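Local coordinates for guanylate kinase (Stenotrophomonas maltophilia, PDB 6WCT) that catalyses transfer of the terminal phosphate of ATP to GMP, giving GDP and ADP, and so probably serves the recycling of GMP and, indirectly, cGMP, at the interface of chains A and B. Numbering follows the deposited sequence. Chains: chain A/B, Guanylate kinase.

The interface of chains A and B. Residues chain A 197, 200-201, 204; chain B 194, 197-198, 201.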
loop_
_atom_site.group_PDB
_atom_site.type_symbol
_atom_site.label_atom_id
_atom_site.label_comp_id
_atom_site.label_asym_id
_atom_site.label_seq_id
_atom_site.Cartn_x
_atom_site.Cartn_y
_atom_site.Cartn_z
ATOM N N ALA A 197 4.289 -6.674 -0.377
ATOM C CA ALA A 197 2.972 -6.152 -0.746
ATOM C C ALA A 197 2.982 -4.630 -0.832
ATOM O O ALA A 197 2.371 -4.053 -1.736
ATOM C CB ALA A 197 1.906 -6.622 0.238
ATOM N N THR A 200 4.780 -3.690 -4.097
ATOM C CA THR A 200 3.902 -3.991 -5.218
ATOM C C THR A 200 2.771 -2.971 -5.319
ATOM O O THR A 200 2.489 -2.444 -6.403
ATOM C CB THR A 200 3.339 -5.403 -5.065
ATOM O OG1 THR A 200 4.412 -6.362 -5.134
ATOM C CG2 THR A 200 2.268 -5.689 -6.129
ATOM N N ALA A 201 2.108 -2.680 -4.197
ATOM C CA ALA A 201 0.981 -1.755 -4.233
ATOM C C ALA A 201 1.403 -0.375 -4.706
ATOM O O ALA A 201 0.631 0.310 -5.387
ATOM C CB ALA A 201 0.337 -1.647 -2.855
ATOM N N LEU A 204 1.083 0.189 -8.320
ATOM C CA LEU A 204 -0.281 0.177 -8.828
ATOM C C LEU A 204 -1.028 1.479 -8.564
ATOM O O LEU A 204 -2.175 1.615 -9.001
ATOM C CB LEU A 204 -1.053 -0.988 -8.198
ATOM C CG LEU A 204 -0.410 -2.369 -8.372
ATOM C CD1 LEU A 204 -1.130 -3.405 -7.514
ATOM C CD2 LEU A 204 -0.418 -2.782 -9.827
ATOM N N GLU B 194 -1.904 -8.759 -7.589
ATOM C CA GLU B 194 -1.864 -7.317 -7.401
ATOM C C GLU B 194 -3.023 -6.849 -6.528
ATOM O O GLU B 194 -2.853 -5.951 -5.696
ATOM C CB GLU B 194 -1.848 -6.637 -8.769
ATOM C CG GLU B 194 -0.540 -6.923 -9.509
ATOM C CD GLU B 194 -0.405 -6.207 -10.835
ATOM O OE1 GLU B 194 -1.440 -5.807 -11.412
ATOM O OE2 GLU B 194 0.745 -6.070 -11.314
ATOM N N ALA B 197 -2.052 -7.838 -3.050
ATOM C CA ALA B 197 -1.057 -6.925 -2.498
ATOM C C ALA B 197 -1.712 -5.646 -1.995
ATOM O O ALA B 197 -1.334 -5.121 -0.945
ATOM C CB ALA B 197 0.014 -6.596 -3.535
ATOM N N ILE B 198 -2.695 -5.130 -2.734
ATOM C CA ILE B 198 -3.367 -3.898 -2.321
ATOM C C ILE B 198 -4.076 -4.096 -0.983
ATOM O O ILE B 198 -3.988 -3.252 -0.080
ATOM C CB ILE B 198 -4.336 -3.435 -3.428
ATOM C CG1 ILE B 198 -3.547 -2.977 -4.656
ATOM C CG2 ILE B 198 -5.298 -2.365 -2.922
ATOM C CD1 ILE B 198 -4.423 -2.598 -5.875
ATOM N N ALA B 201 -1.279 -4.444 1.775
ATOM C CA ALA B 201 -0.614 -3.182 2.076
ATOM C C ALA B 201 -1.540 -2.236 2.829
ATOM O O ALA B 201 -1.097 -1.474 3.701
ATOM C CB ALA B 201 -0.108 -2.526 0.783
#
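A:Ala201 and B:Ala201 meet methyl to methyl, CB to CB at 3.8 Å, where helix 188-203 of one guanylate kinase subunit packs against its counterpart in the other. The pairing of one residue with its own copy places this contact at the two-fold axis of a symmetric homodimer, although the structure alone does not show whether the deposited dimer is the biological one. One turn earlier in the helices the backbones also come close, with A:Ala197 CA 4.5 Å from B:Ala197 CA. The methyl CB of A:Ala197 approaches the main chain of B:Ala197, 3.8 Å from its carbonyl O. The methyl of B:Ala197 also meets A:Thr200, whose CG2 lies 3.6 Å from B:Ala197 CB. A chi1 of -64° sets the hydroxyl OG1 of A:Thr200 beside its own backbone N, anti to the carbonyl carbon, and leaves CG2 anti to the N, pointing at B:Ala197.

Farther out, A:Leu204, just past the helix end, inserts its two branches separately. CD1 sits 3.5 Å from B:Glu194 CB and also touches B:Ile198, with CD1 to CD1 at 3.8 Å. CD2 lies against the carboxylate end, 3.6 Å from B:Glu194 CD. The two side chains cross obliquely, and the extended B:Glu194 chain (chi2 -176°) spans both leucine branches, with its CB against CD1 and the carboxylate against CD2. By two-fold symmetry, B:Leu204 makes the equivalent contacts with A:Glu194 and A:Ile198.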